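Local atomic coordinates of Endonuclease/exonuclease/phosphatase (Beutenbergia cavernae DSM 12333, PDB entry 4RUW), a protein that belongs to the endonuclease/exonuclease/phosphatase family, pairing a DNase I-like domain with a following Ig-like domain, its specific biological role not being established. Residues A82-E87 with V92-V97; T266-N271 with D292-Y297; G309-V314 with D320-V325. One frame throughout, in Å; residues are numbered along the deposited sequence.

Overall arrangement
Interaction 1 packs helix 77-87 on strand 91-98, and interaction 3 joins the two neighbouring strands at one border of the same sheet; their centres are about 10 Å apart. Glu87 connects them, its OE2 2.6 Å from Ser312 OG and its OE1 2.7 Å from His310 NE2. Interaction 2, centred about 11 Å from interaction 3, lies at the border of the second sheet, between helix 266-270 and the loop leading into strand 296-300; Asp296 OD1 reaches His321 ND1 at 2.7 Å. Trp267 also packs against the backbone of His310. The zinc ion, bound by His98, Asp100, His107 and His137, lies about 14 Å from the side chain of Leu94; His98 ends strand 91-98.

Interaction 1: residues A82-E87 with V92-V97; sequences AVIRAE and VVLNEV
Ile84 faces Val92 and Leu94 with its two branches, and apolar packing alone joins the segments; no hydrogen bond crosses between them. The longer branch of Ile84 ends in CD1, which meets CD2 of Leu94 tip to tip at 4.1 Å. The shorter branch, CG2, lies 4.3 Å from CG1 of Val92. Both approaches follow from one setting of the isoleucine: CG1 sits beside the backbone N (chi1 -62°) and its chain runs on extended to CD1, while CG2 is left anti to that N. Leu94 likewise carries CG beside its backbone N, and one of its methyls is thereby presented to the helix. Only 107 Å² is buried in all, and the backbones stay well apart, Ile84 CA to Val92 CA being 8.0 Å.

Alternation along the strand puts Val92 and Leu94 on the helix side. Val93 and Asn95 turn to the other face, where they touch strand 192-200 of the second sheet. The strand is held on both flanks by backbone hydrogen bonds, Val92 to Met152 and Leu94 to Val150 on one border, Val93 to Met59 and Trp61 on the other. Met152 touches the side chains of both Val92 and Leu94 as well. On the helix, Val83 leans on Trp61, and Arg85 makes a salt bridge with Asp121 and a hydrogen bond to Leu117 O, which ties it to the region of helix 110-118. At Glu96, with phi and psi both positive, the chain turns a corner on its way to the zinc ligand His98. Strand 55-62, helix 77-87 and strand 91-98 form a beta-alpha-beta crossover between adjacent parallel strands, the helix covering the outer side of one sheet in the DNase I-like sandwich.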
loop_
_atom_site.group_PDB
_atom_site.type_symbol
_atom_site.label_atom_id
_atom_site.label_comp_id
_atom_site.label_asym_id
_atom_site.label_seq_id
_atom_site.Cartn_x
_atom_site.Cartn_y
_atom_site.Cartn_z
ATOM N N ALA A 82 -16.661 8.971 12.512
ATOM C CA ALA A 82 -16.113 9.203 13.848
ATOM C C ALA A 82 -14.687 8.659 13.961
ATOM O O ALA A 82 -13.839 9.256 14.618
ATOM C CB ALA A 82 -17.012 8.601 14.922
ATOM N N VAL A 83 -14.417 7.532 13.308
ATOM C CA VAL A 83 -13.066 6.979 13.304
ATOM C C VAL A 83 -12.115 7.895 12.529
ATOM O O VAL A 83 -11.022 8.217 13.005
ATOM C CB VAL A 83 -13.033 5.556 12.720
ATOM C CG1 VAL A 83 -11.597 5.114 12.457
ATOM C CG2 VAL A 83 -13.734 4.581 13.661
ATOM N N ILE A 84 -12.528 8.322 11.338
ATOM C CA ILE A 84 -11.718 9.255 10.562
ATOM C C ILE A 84 -11.432 10.533 11.359
ATOM O O ILE A 84 -10.299 10.991 11.415
ATOM C CB ILE A 84 -12.368 9.574 9.201
ATOM C CG1 ILE A 84 -12.494 8.296 8.360
ATOM C CG2 ILE A 84 -11.580 10.655 8.473
ATOM C CD1 ILE A 84 -13.374 8.435 7.128
ATOM N N ARG A 85 -12.463 11.088 11.993
ATOM C CA ARG A 85 -12.320 12.300 12.790
ATOM C C ARG A 85 -11.291 12.119 13.904
ATOM O O ARG A 85 -10.458 12.993 14.140
ATOM C CB ARG A 85 -13.687 12.657 13.387
ATOM C CG ARG A 85 -13.774 13.976 14.118
ATOM C CD ARG A 85 -15.218 14.229 14.607
ATOM N NE ARG A 85 -16.185 14.222 13.505
ATOM C CZ ARG A 85 -17.167 13.334 13.358
ATOM N NH1 ARG A 85 -17.353 12.373 14.255
ATOM N NH2 ARG A 85 -17.975 13.408 12.306
ATOM N N ALA A 86 -11.344 10.978 14.580
ATOM C CA ALA A 86 -10.438 10.701 15.688
ATOM C C ALA A 86 -8.997 10.539 15.213
ATOM O O ALA A 86 -8.069 10.977 15.882
ATOM C CB ALA A 86 -10.887 9.463 16.439
ATOM N N GLU A 87 -8.814 9.911 14.054
ATOM C CA GLU A 87 -7.476 9.681 13.516
ATOM C C GLU A 87 -6.899 10.951 12.881
ATOM O O GLU A 87 -5.683 11.115 12.780
ATOM C CB GLU A 87 -7.497 8.536 12.504
ATOM C CG GLU A 87 -7.904 7.181 13.092
ATOM C CD GLU A 87 -6.857 6.571 14.015
ATOM O OE1 GLU A 87 -5.766 7.165 14.193
ATOM O OE2 GLU A 87 -7.127 5.469 14.549
ATOM N N VAL A 92 -7.350 10.910 3.391
ATOM C CA VAL A 92 -7.812 9.544 3.578
ATOM C C VAL A 92 -8.323 8.961 2.263
ATOM O O VAL A 92 -9.015 9.626 1.492
ATOM C CB VAL A 92 -8.853 9.416 4.731
ATOM C CG1 VAL A 92 -10.066 10.284 4.475
ATOM C CG2 VAL A 92 -9.266 7.968 4.922
ATOM N N VAL A 93 -7.932 7.717 2.017
ATOM C CA VAL A 93 -8.385 6.927 0.889
ATOM C C VAL A 93 -9.394 5.921 1.425
ATOM O O VAL A 93 -9.111 5.219 2.401
ATOM C CB VAL A 93 -7.195 6.192 0.239
ATOM C CG1 VAL A 93 -7.689 5.092 -0.692
ATOM C CG2 VAL A 93 -6.281 7.194 -0.475
ATOM N N LEU A 94 -10.575 5.876 0.814
ATOM C CA LEU A 94 -11.618 4.936 1.203
ATOM C C LEU A 94 -11.963 4.007 0.047
ATOM O O LEU A 94 -12.098 4.447 -1.100
ATOM C CB LEU A 94 -12.878 5.677 1.634
ATOM C CG LEU A 94 -12.706 6.680 2.772
ATOM C CD1 LEU A 94 -14.015 7.423 3.039
ATOM C CD2 LEU A 94 -12.193 6.010 4.039
ATOM N N ASN A 95 -12.092 2.718 0.353
ATOM C CA ASN A 95 -12.597 1.730 -0.596
ATOM C C ASN A 95 -13.999 1.291 -0.191
ATOM O O ASN A 95 -14.368 1.390 0.995
ATOM C CB ASN A 95 -11.702 0.481 -0.644
ATOM C CG ASN A 95 -10.233 0.791 -0.917
ATOM O OD1 ASN A 95 -9.358 0.233 -0.264
ATOM N ND2 ASN A 95 -9.958 1.638 -1.903
ATOM N N GLU A 96 -14.767 0.795 -1.157
ATOM C CA GLU A 96 -16.114 0.277 -0.921
ATOM C C GLU A 96 -17.068 1.358 -0.423
ATOM O O GLU A 96 -17.764 1.190 0.578
ATOM C CB GLU A 96 -16.089 -0.924 0.023
ATOM C CG GLU A 96 -15.436 -2.152 -0.580
ATOM C CD GLU A 96 -16.179 -2.650 -1.805
ATOM O OE1 GLU A 96 -17.353 -3.051 -1.664
ATOM O OE2 GLU A 96 -15.594 -2.629 -2.910
ATOM N N VAL A 97 -17.101 2.466 -1.154
ATOM C CA VAL A 97 -18.033 3.541 -0.903
ATOM C C VAL A 97 -19.042 3.526 -2.047
ATOM O O VAL A 97 -18.656 3.625 -3.213
ATOM C CB VAL A 97 -17.310 4.916 -0.861
ATOM C CG1 VAL A 97 -18.295 6.011 -0.482
ATOM C CG2 VAL A 97 -16.121 4.894 0.092
#

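Interaction 2: residues T266-N271 with D292-Y297; sequences TWRQVN and DRRIDY
Arg294 lays its bent side chain over one face of the Trp267 indole. CG leaves anti to the backbone N (chi1 -177°), and the bend at chi3 (70°) brings the guanidinium round to the indole, where chi4 turns its plane to 24° from that of the ring. CD lies over the five-membered ring, 4.2 Å from its centroid, in a CH-pi contact. Farther along, NH1 comes down beside the root of the tryptophan, 3.5 Å from Trp267 CB. The opposite face of the indole receives Asn271 ND2, 3.2 Å above the plane and offset toward the rim, though its hydrogen bond goes to Gly309 O; NE1 is hydrogen-bonded to Asp272 O.

Arg268 runs across Arg294 at about a right angle, touching NH2 of Arg294 with its CB at 4.1 Å. Its own chain is extended and carries the guanidinium past, NH1 being 4.7 Å from Arg294 NH2. The like charges have separate polar partners: Arg294 NH2 forms a salt bridge with Asp265, and Arg268 NH2 bonds to Asn368 OD1. Since Arg268 also packs on Cys404, half of a disulfide, this short, weakly bonded helix after edge strand 264-265 sits where the DNase I-like sandwich meets the Ig-like domain.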
loop_
_atom_site.group_PDB
_atom_site.type_symbol
_atom_site.label_atom_id
_atom_site.label_comp_id
_atom_site.label_asym_id
_atom_site.label_seq_id
_atom_site.Cartn_x
_atom_site.Cartn_y
_atom_site.Cartn_z
ATOM N N THR A 266 5.045 1.371 3.549
ATOM C CA THR A 266 5.357 2.222 4.687
ATOM C C THR A 266 5.199 1.500 6.027
ATOM O O THR A 266 6.043 1.651 6.903
ATOM C CB THR A 266 4.578 3.555 4.672
ATOM O OG1 THR A 266 3.172 3.310 4.764
ATOM C CG2 THR A 266 4.902 4.353 3.393
ATOM N N TRP A 267 4.150 0.688 6.162
ATOM C CA TRP A 267 3.956 -0.063 7.394
ATOM C C TRP A 267 5.202 -0.865 7.749
ATOM O O TRP A 267 5.674 -0.856 8.888
ATOM C CB TRP A 267 2.770 -1.019 7.254
ATOM C CG TRP A 267 2.535 -1.800 8.522
ATOM C CD1 TRP A 267 3.110 -2.996 8.881
ATOM C CD2 TRP A 267 1.688 -1.416 9.616
ATOM N NE1 TRP A 267 2.656 -3.376 10.127
ATOM C CE2 TRP A 267 1.790 -2.426 10.596
ATOM C CE3 TRP A 267 0.847 -0.323 9.847
ATOM C CZ2 TRP A 267 1.090 -2.360 11.800
ATOM C CZ3 TRP A 267 0.143 -0.274 11.035
ATOM C CH2 TRP A 267 0.266 -1.282 11.994
ATOM N N ARG A 268 5.737 -1.564 6.754
ATOM C CA ARG A 268 6.832 -2.488 6.955
ATOM C C ARG A 268 8.154 -1.786 7.284
ATOM O O ARG A 268 9.079 -2.417 7.784
ATOM C CB ARG A 268 6.940 -3.317 5.682
ATOM C CG ARG A 268 7.833 -4.502 5.717
ATOM C CD ARG A 268 7.714 -5.213 4.378
ATOM N NE ARG A 268 8.350 -6.507 4.449
ATOM C CZ ARG A 268 8.144 -7.484 3.579
ATOM N NH1 ARG A 268 7.328 -7.305 2.537
ATOM N NH2 ARG A 268 8.783 -8.630 3.747
ATOM N N GLN A 269 8.249 -0.484 7.019
ATOM C CA GLN A 269 9.446 0.270 7.386
ATOM C C GLN A 269 9.515 0.493 8.893
ATOM O O GLN A 269 10.607 0.529 9.460
ATOM C CB GLN A 269 9.488 1.637 6.694
ATOM C CG GLN A 269 9.306 1.629 5.190
ATOM C CD GLN A 269 10.256 0.689 4.482
ATOM O OE1 GLN A 269 11.471 0.861 4.528
ATOM N NE2 GLN A 269 9.698 -0.312 3.809
ATOM N N VAL A 270 8.357 0.663 9.534
ATOM C CA VAL A 270 8.323 1.100 10.927
ATOM C C VAL A 270 7.721 0.090 11.895
ATOM O O VAL A 270 7.905 0.225 13.102
ATOM C CB VAL A 270 7.584 2.454 11.109
ATOM C CG1 VAL A 270 8.411 3.605 10.557
ATOM C CG2 VAL A 270 6.183 2.410 10.508
ATOM N N ASN A 271 6.996 -0.906 11.388
ATOM C CA ASN A 271 6.276 -1.866 12.229
ATOM C C ASN A 271 6.504 -3.277 11.716
ATOM O O ASN A 271 6.857 -3.473 10.555
ATOM C CB ASN A 271 4.766 -1.613 12.174
ATOM C CG ASN A 271 4.352 -0.278 12.780
ATOM O OD1 ASN A 271 4.919 0.183 13.765
ATOM N ND2 ASN A 271 3.328 0.338 12.199
ATOM N N ASP A 292 -0.601 -12.860 8.516
ATOM C CA ASP A 292 -0.237 -12.618 7.125
ATOM C C ASP A 292 -1.288 -11.805 6.369
ATOM O O ASP A 292 -1.014 -11.308 5.274
ATOM C CB ASP A 292 -0.011 -13.943 6.397
ATOM C CG ASP A 292 0.997 -14.817 7.097
ATOM O OD1 ASP A 292 2.111 -14.323 7.381
ATOM O OD2 ASP A 292 0.669 -15.985 7.396
ATOM N N ARG A 293 -2.482 -11.671 6.947
ATOM C CA ARG A 293 -3.618 -11.050 6.262
ATOM C C ARG A 293 -3.609 -9.526 6.336
ATOM O O ARG A 293 -4.577 -8.884 6.760
ATOM C CB ARG A 293 -4.937 -11.658 6.739
ATOM C CG ARG A 293 -5.113 -13.083 6.240
ATOM C CD ARG A 293 -6.455 -13.662 6.613
ATOM N NE ARG A 293 -6.677 -14.908 5.892
ATOM C CZ ARG A 293 -7.682 -15.739 6.125
ATOM N NH1 ARG A 293 -8.563 -15.459 7.080
ATOM N NH2 ARG A 293 -7.797 -16.850 5.407
ATOM N N ARG A 294 -2.479 -8.963 5.918
ATOM C CA ARG A 294 -2.300 -7.529 5.757
ATOM C C ARG A 294 -2.403 -7.271 4.263
ATOM O O ARG A 294 -1.500 -7.643 3.503
ATOM C CB ARG A 294 -0.932 -7.104 6.296
ATOM C CG ARG A 294 -0.675 -5.605 6.229
ATOM C CD ARG A 294 0.618 -5.230 6.921
ATOM N NE ARG A 294 1.798 -5.692 6.191
ATOM C CZ ARG A 294 2.499 -4.936 5.347
ATOM N NH1 ARG A 294 2.139 -3.677 5.108
ATOM N NH2 ARG A 294 3.570 -5.436 4.739
ATOM N N ILE A 295 -3.516 -6.672 3.842
ATOM C CA ILE A 295 -3.815 -6.535 2.417
ATOM C C ILE A 295 -4.195 -5.107 2.038
ATOM O O ILE A 295 -4.472 -4.835 0.861
ATOM C CB ILE A 295 -4.917 -7.536 1.959
ATOM C CG1 ILE A 295 -6.225 -7.299 2.717
ATOM C CG2 ILE A 295 -4.443 -8.987 2.103
ATOM C CD1 ILE A 295 -7.388 -8.116 2.178
ATOM N N ASP A 296 -4.214 -4.212 3.021
ATOM C CA ASP A 296 -4.442 -2.785 2.809
ATOM C C ASP A 296 -3.105 -2.106 3.068
ATOM O O ASP A 296 -2.478 -2.367 4.088
ATOM C CB ASP A 296 -5.469 -2.262 3.804
ATOM C CG ASP A 296 -6.854 -2.871 3.612
ATOM O OD1 ASP A 296 -7.133 -3.966 4.155
ATOM O OD2 ASP A 296 -7.694 -2.230 2.944
ATOM N N TYR A 297 -2.668 -1.261 2.132
ATOM C CA TYR A 297 -1.316 -0.731 2.155
ATOM C C TYR A 297 -1.284 0.775 1.938
ATOM O O TYR A 297 -2.163 1.346 1.280
ATOM C CB TYR A 297 -0.497 -1.342 1.014
ATOM C CG TYR A 297 -0.260 -2.829 1.068
ATOM C CD1 TYR A 297 0.913 -3.345 1.602
ATOM C CD2 TYR A 297 -1.183 -3.717 0.539
ATOM C CE1 TYR A 297 1.155 -4.700 1.624
ATOM C CE2 TYR A 297 -0.949 -5.077 0.553
ATOM C CZ TYR A 297 0.221 -5.564 1.102
ATOM O OH TYR A 297 0.487 -6.911 1.112
#

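Interaction 3: residues G309-V314 with D320-V325; sequences GHVSLV and DHLGVV
His310 CG is set between the backbone N and the carbonyl carbon (chi1 59°), which folds the imidazole over Val325, its partner on the neighbouring strand. Val325 CB stands 3.9 Å from the ring centroid in a CH-pi contact over the face, the two side chains lying side by side and pointing the same way. NE2 of the ring is spoken for by Glu87, and ND1 by a water.

The two residues form an antiparallel hydrogen-bonded pair: His310 N to Val325 O and Val325 N to His310 O are both 2.9 Å. Val311 and Val324 follow as a non-hydrogen-bonded pair, with their side chains on the other face. These neighbours are strands 304-311 and 324-330, the former at the border of its sheet in the DNase I-like sandwich.

Beyond the pair, Ser312 N bonds to Gly323 O at 2.8 Å, with the donor tilted 32° from the carbonyl plane. As the strands part, a water takes over, donating to Ser312 O and accepting from Gly323 N. The Leu322 side chain lies obliquely across that of Val311, CD1 4.0 Å from Val311 CB, and the same methyl also meets Leu313 CD2.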
loop_
_atom_site.group_PDB
_atom_site.type_symbol
_atom_site.label_atom_id
_atom_site.label_comp_id
_atom_site.label_asym_id
_atom_site.label_seq_id
_atom_site.Cartn_x
_atom_site.Cartn_y
_atom_site.Cartn_z
ATOM N N GLY A 309 3.227 4.335 12.344
ATOM C CA GLY A 309 1.932 3.980 11.805
ATOM C C GLY A 309 1.198 3.060 12.744
ATOM O O GLY A 309 1.822 2.408 13.588
ATOM N N HIS A 310 -0.119 2.994 12.607
ATOM C CA HIS A 310 -0.911 2.080 13.421
ATOM C C HIS A 310 -2.159 1.670 12.667
ATOM O O HIS A 310 -2.615 2.390 11.778
ATOM C CB HIS A 310 -1.286 2.709 14.773
ATOM C CG HIS A 310 -2.071 3.983 14.656
ATOM N ND1 HIS A 310 -1.468 5.208 14.484
ATOM C CD2 HIS A 310 -3.404 4.216 14.702
ATOM C CE1 HIS A 310 -2.399 6.151 14.436
ATOM N NE2 HIS A 310 -3.581 5.574 14.556
ATOM N N VAL A 311 -2.714 0.517 13.022
ATOM C CA VAL A 311 -4.049 0.186 12.569
ATOM C C VAL A 311 -5.039 0.871 13.504
ATOM O O VAL A 311 -4.780 1.044 14.698
ATOM C CB VAL A 311 -4.315 -1.342 12.484
ATOM C CG1 VAL A 311 -3.521 -1.953 11.327
ATOM C CG2 VAL A 311 -4.024 -2.038 13.809
ATOM N N SER A 312 -6.167 1.301 12.964
ATOM C CA SER A 312 -7.124 2.017 13.786
ATOM C C SER A 312 -7.943 1.062 14.630
ATOM O O SER A 312 -8.615 0.168 14.103
ATOM C CB SER A 312 -8.051 2.868 12.934
ATOM O OG SER A 312 -8.872 3.659 13.768
ATOM N N LEU A 313 -7.886 1.263 15.944
ATOM C CA LEU A 313 -8.656 0.465 16.889
ATOM C C LEU A 313 -9.615 1.351 17.696
ATOM O O LEU A 313 -10.117 0.946 18.744
ATOM C CB LEU A 313 -7.731 -0.333 17.812
ATOM C CG LEU A 313 -6.768 -1.292 17.101
ATOM C CD1 LEU A 313 -5.831 -1.946 18.105
ATOM C CD2 LEU A 313 -7.520 -2.357 16.327
ATOM N N VAL A 314 -9.881 2.551 17.188
ATOM C CA VAL A 314 -10.879 3.444 17.783
ATOM C C VAL A 314 -12.250 2.753 17.871
ATOM O O VAL A 314 -12.941 2.828 18.892
ATOM C CB VAL A 314 -10.983 4.768 16.969
ATOM C CG1 VAL A 314 -12.067 5.670 17.526
ATOM C CG2 VAL A 314 -9.644 5.492 16.960
ATOM N N ASP A 320 -15.276 -4.530 8.270
ATOM C CA ASP A 320 -14.565 -5.803 8.269
ATOM C C ASP A 320 -13.080 -5.676 7.900
ATOM O O ASP A 320 -12.350 -6.671 7.928
ATOM C CB ASP A 320 -15.292 -6.872 7.430
ATOM C CG ASP A 320 -15.342 -6.549 5.951
ATOM O OD1 ASP A 320 -14.980 -5.430 5.538
ATOM O OD2 ASP A 320 -15.769 -7.439 5.194
ATOM N N HIS A 321 -12.637 -4.461 7.560
ATOM C CA HIS A 321 -11.208 -4.149 7.475
ATOM C C HIS A 321 -10.875 -3.122 8.535
ATOM O O HIS A 321 -11.741 -2.333 8.929
ATOM C CB HIS A 321 -10.835 -3.536 6.122
ATOM C CG HIS A 321 -10.858 -4.499 4.973
ATOM N ND1 HIS A 321 -9.737 -4.791 4.225
ATOM C CD2 HIS A 321 -11.871 -5.220 4.435
ATOM C CE1 HIS A 321 -10.056 -5.659 3.280
ATOM N NE2 HIS A 321 -11.342 -5.936 3.387
ATOM N N LEU A 322 -9.612 -3.100 8.949
ATOM C CA LEU A 322 -9.090 -2.050 9.807
ATOM C C LEU A 322 -8.500 -0.926 8.969
ATOM O O LEU A 322 -7.871 -1.169 7.939
ATOM C CB LEU A 322 -7.990 -2.595 10.717
ATOM C CG LEU A 322 -8.390 -3.715 11.677
ATOM C CD1 LEU A 322 -7.166 -4.173 12.458
ATOM C CD2 LEU A 322 -9.516 -3.285 12.625
ATOM N N GLY A 323 -8.680 0.304 9.430
ATOM C CA GLY A 323 -7.998 1.430 8.823
ATOM C C GLY A 323 -6.505 1.378 9.112
ATOM O O GLY A 323 -6.084 0.927 10.179
ATOM N N VAL A 324 -5.700 1.822 8.155
ATOM C CA VAL A 324 -4.250 1.905 8.319
ATOM C C VAL A 324 -3.893 3.386 8.324
ATOM O O VAL A 324 -4.255 4.120 7.396
ATOM C CB VAL A 324 -3.505 1.183 7.167
ATOM C CG1 VAL A 324 -2.000 1.351 7.314
ATOM C CG2 VAL A 324 -3.894 -0.289 7.111
ATOM N N VAL A 325 -3.210 3.827 9.375
ATOM C CA VAL A 325 -2.930 5.241 9.590
ATOM C C VAL A 325 -1.433 5.459 9.678
ATOM O O VAL A 325 -0.796 5.006 10.626
ATOM C CB VAL A 325 -3.606 5.748 10.886
ATOM C CG1 VAL A 325 -3.413 7.255 11.034
ATOM C CG2 VAL A 325 -5.088 5.371 10.907
HETATM O O HOH W 1 0.839 6.491 13.241
HETATM O O HOH W 2 -10.374 0.476 11.891
#